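Local structure of vacuolar-sorting protein BRO1 (1ZB1) at residues T179-N184 / H226-E231. The protein acts as an endosomal adapter that sorts cargo into multivesicular bodies and recruits the deubiquitinase DOA4, its Bro1 domain being the part described here. Numbering follows the deposited sequence.
Sequences TRFLAN and HDFMKE
Phe181 carries this contact from the side of helix 176-198, and Phe228 and Met229 meet it from segment 226-231, on helix 208-230. The two phenylalanine side chains leave their helices toward one another and cross at about a right angle, yet their rings end up nearly parallel, with 28° between the planes. They are slid well apart, the centroids 5.1 Å from each other, so overlap is slight and the rings approach obliquely. The tightest point is Phe181 CD1 to Phe228 CD2, 3.4 Å. The neighbouring CE2 of Phe228 settles against the root of the other side chain, 3.7 Å from Phe181 CB. With CG anti to the backbone N in both residues (chi1 170° in Phe181), each ring is carried out into the gap between the helices. The CA atoms of Phe181 and Phe228 lie 7.2 Å apart.

Met229 deals with the outer part of the Phe181 ring. Its CB points neither at helix 176-198 nor away from it, but the extended chi2 carries SD to the Phe181 ring, and the bend at chi3 turns CE toward CZ. CG stands 3.8 Å from Phe181 CE1, and SD lies 4.8 Å from the ring centroid, in an oblique Met-aromatic contact. Between them Phe228 grips the CB, CG and CD1 part of Phe181, and Met229 the CE1 and CZ part.

Trp244 of helix 242-269 also touches Phe181, while Phe228 also touches Glu177 and Asn178. What results is an apolar, partly aromatic seam between two consecutive helices of the largely helical Bro1 domain, a family grouped by sequence with the TPR clan.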
ATOM      1  N   THR A 179       6.098   4.650   6.937  1.00 20.34           N
ATOM      2  CA  THR A 179       5.656   3.333   6.494  1.00 20.86           C
ATOM      3  C   THR A 179       4.183   3.156   6.869  1.00 22.08           C
ATOM      4  O   THR A 179       3.443   2.426   6.206  1.00 19.93           O
ATOM      5  CB  THR A 179       6.514   2.200   7.105  1.00 22.38           C
ATOM      6  OG1 THR A 179       6.769   2.467   8.490  1.00 33.79           O
ATOM      7  CG2 THR A 179       7.836   2.076   6.336  1.00 14.62           C
ATOM      8  N   ARG A 180       3.748   3.836   7.928  1.00 21.50           N
ATOM      9  CA  ARG A 180       2.345   3.764   8.336  1.00 22.75           C
ATOM     10  C   ARG A 180       1.510   4.462   7.245  1.00 21.21           C
ATOM     11  O   ARG A 180       0.433   3.988   6.853  1.00 18.92           O
ATOM     12  CB  ARG A 180       2.148   4.479   9.679  1.00 26.27           C
ATOM     13  CG  ARG A 180       0.713   4.502  10.187  1.00 30.20           C
ATOM     14  CD  ARG A 180       0.499   3.450  11.262  1.00 37.77           C
ATOM     15  NE  ARG A 180       0.031   2.181  10.717  1.00 39.67           N
ATOM     16  CZ  ARG A 180       0.111   1.017  11.352  1.00 40.98           C
ATOM     17  NH1 ARG A 180       0.652   0.948  12.562  1.00 40.27           N
ATOM     18  NH2 ARG A 180      -0.364  -0.079  10.780  1.00 41.49           N
ATOM     19  N   PHE A 181       2.023   5.589   6.761  1.00 19.31           N
ATOM     20  CA  PHE A 181       1.361   6.356   5.707  1.00 19.51           C
ATOM     21  C   PHE A 181       1.232   5.467   4.470  1.00 18.53           C
ATOM     22  O   PHE A 181       0.161   5.364   3.874  1.00 17.18           O
ATOM     23  CB  PHE A 181       2.185   7.620   5.389  1.00 20.02           C
ATOM     24  CG  PHE A 181       1.740   8.364   4.156  1.00 23.83           C
ATOM     25  CD1 PHE A 181       0.461   8.913   4.071  1.00 24.00           C
ATOM     26  CD2 PHE A 181       2.610   8.524   3.077  1.00 25.16           C
ATOM     27  CE1 PHE A 181       0.054   9.608   2.930  1.00 25.84           C
ATOM     28  CE2 PHE A 181       2.214   9.217   1.930  1.00 28.23           C
ATOM     29  CZ  PHE A 181       0.930   9.760   1.858  1.00 26.21           C
ATOM     30  N   LEU A 182       2.329   4.823   4.089  1.00 17.40           N
ATOM     31  CA  LEU A 182       2.309   3.940   2.928  1.00 19.52           C
ATOM     32  C   LEU A 182       1.298   2.798   3.116  1.00 19.80           C
ATOM     33  O   LEU A 182       0.599   2.409   2.171  1.00 19.55           O
ATOM     34  CB  LEU A 182       3.718   3.390   2.674  1.00 19.90           C
ATOM     35  CG  LEU A 182       4.558   4.017   1.549  1.00 26.19           C
ATOM     36  CD1 LEU A 182       4.056   5.398   1.189  1.00 24.06           C
ATOM     37  CD2 LEU A 182       6.024   4.043   1.959  1.00 24.07           C
ATOM     38  N   ALA A 183       1.219   2.264   4.331  1.00 19.34           N
ATOM     39  CA  ALA A 183       0.269   1.184   4.618  1.00 20.09           C
ATOM     40  C   ALA A 183      -1.168   1.689   4.445  1.00 19.92           C
ATOM     41  O   ALA A 183      -2.015   0.994   3.881  1.00 18.69           O
ATOM     42  CB  ALA A 183       0.469   0.670   6.041  1.00 19.69           C
ATOM     43  N   ASN A 184      -1.433   2.899   4.933  1.00 18.67           N
ATOM     44  CA  ASN A 184      -2.764   3.492   4.832  1.00 21.18           C
ATOM     45  C   ASN A 184      -3.153   3.784   3.384  1.00 20.64           C
ATOM     46  O   ASN A 184      -4.330   3.732   3.028  1.00 20.93           O
ATOM     47  CB  ASN A 184      -2.843   4.774   5.678  1.00 22.13           C
ATOM     48  CG  ASN A 184      -2.886   4.480   7.172  1.00 24.20           C
ATOM     49  OD1 ASN A 184      -3.333   3.412   7.587  1.00 24.08           O
ATOM     50  ND2 ASN A 184      -2.439   5.429   7.985  1.00 23.20           N
ATOM     51  N   HIS A 226      -5.096  11.798   4.379  1.00 28.73           N
ATOM     52  CA  HIS A 226      -5.305  13.238   4.343  1.00 28.54           C
ATOM     53  C   HIS A 226      -4.789  13.845   5.645  1.00 29.26           C
ATOM     54  O   HIS A 226      -4.001  14.787   5.628  1.00 29.34           O
ATOM     55  CB  HIS A 226      -6.802  13.542   4.197  1.00 27.66           C
ATOM     56  CG  HIS A 226      -7.137  14.997   4.296  1.00 27.97           C
ATOM     57  ND1 HIS A 226      -7.127  15.840   3.207  1.00 28.01           N
ATOM     58  CD2 HIS A 226      -7.464  15.764   5.363  1.00 29.15           C
ATOM     59  CE1 HIS A 226      -7.434  17.064   3.597  1.00 31.69           C
ATOM     60  NE2 HIS A 226      -7.644  17.045   4.902  1.00 29.98           N
ATOM     61  N   ASP A 227      -5.244  13.296   6.770  1.00 31.85           N
ATOM     62  CA  ASP A 227      -4.847  13.787   8.089  1.00 35.16           C
ATOM     63  C   ASP A 227      -3.340  13.775   8.314  1.00 35.99           C
ATOM     64  O   ASP A 227      -2.800  14.670   8.962  1.00 35.83           O
ATOM     65  CB  ASP A 227      -5.533  12.981   9.201  1.00 36.26           C
ATOM     66  CG  ASP A 227      -7.020  13.282   9.315  1.00 36.86           C
ATOM     67  OD1 ASP A 227      -7.489  14.259   8.688  1.00 35.95           O
ATOM     68  OD2 ASP A 227      -7.721  12.544  10.041  1.00 36.94           O
ATOM     69  N   PHE A 228      -2.659  12.764   7.786  1.00 36.69           N
ATOM     70  CA  PHE A 228      -1.214  12.683   7.951  1.00 38.34           C
ATOM     71  C   PHE A 228      -0.495  13.780   7.175  1.00 39.22           C
ATOM     72  O   PHE A 228       0.464  14.369   7.670  1.00 38.29           O
ATOM     73  CB  PHE A 228      -0.691  11.328   7.482  1.00 39.19           C
ATOM     74  CG  PHE A 228       0.805  11.201   7.566  1.00 39.29           C
ATOM     75  CD1 PHE A 228       1.442  11.140   8.800  1.00 39.94           C
ATOM     76  CD2 PHE A 228       1.577  11.155   6.411  1.00 37.85           C
ATOM     77  CE1 PHE A 228       2.829  11.031   8.881  1.00 40.89           C
ATOM     78  CE2 PHE A 228       2.965  11.048   6.483  1.00 39.09           C
ATOM     79  CZ  PHE A 228       3.590  10.984   7.721  1.00 38.85           C
ATOM     80  N   MET A 229      -0.966  14.050   5.962  1.00 40.49           N
ATOM     81  CA  MET A 229      -0.359  15.060   5.102  1.00 43.42           C
ATOM     82  C   MET A 229      -0.776  16.483   5.475  1.00 46.09           C
ATOM     83  O   MET A 229      -0.219  17.453   4.963  1.00 45.71           O
ATOM     84  CB  MET A 229      -0.731  14.782   3.643  1.00 41.43           C
ATOM     85  CG  MET A 229      -0.459  13.352   3.197  1.00 41.39           C
ATOM     86  SD  MET A 229      -1.143  12.981   1.568  1.00 40.11           S
ATOM     87  CE  MET A 229       0.257  13.394   0.559  1.00 35.84           C
ATOM     88  N   LYS A 230      -1.761  16.601   6.361  1.00 50.29           N
ATOM     89  CA  LYS A 230      -2.251  17.906   6.801  1.00 55.44           C
ATOM     90  C   LYS A 230      -1.320  18.529   7.840  1.00 58.34           C
ATOM     91  O   LYS A 230      -1.117  19.745   7.856  1.00 58.17           O
ATOM     92  CB  LYS A 230      -3.656  17.775   7.390  1.00 54.85           C
ATOM     93  CG  LYS A 230      -4.207  19.074   7.959  1.00 58.02           C
ATOM     94  CD  LYS A 230      -5.574  18.875   8.598  1.00 59.25           C
ATOM     95  CE  LYS A 230      -6.612  18.446   7.570  1.00 59.82           C
ATOM     96  NZ  LYS A 230      -7.960  18.264   8.181  1.00 60.07           N
ATOM     97  N   GLU A 231      -0.760  17.690   8.706  1.00 62.36           N
ATOM     98  CA  GLU A 231       0.152  18.156   9.747  1.00 66.02           C
ATOM     99  C   GLU A 231       1.351  18.853   9.108  1.00 67.51           C
ATOM    100  O   GLU A 231       2.114  19.548   9.779  1.00 67.84           O
ATOM    101  CB  GLU A 231       0.626  16.976  10.601  1.00 67.23           C
ATOM    102  CG  GLU A 231       1.515  15.993   9.858  1.00 70.11           C
ATOM    103  CD  GLU A 231       1.830  14.749  10.671  1.00 71.55           C
ATOM    104  OE1 GLU A 231       2.643  13.922  10.198  1.00 72.38           O
ATOM    105  OE2 GLU A 231       1.263  14.595  11.775  1.00 71.50           O
TER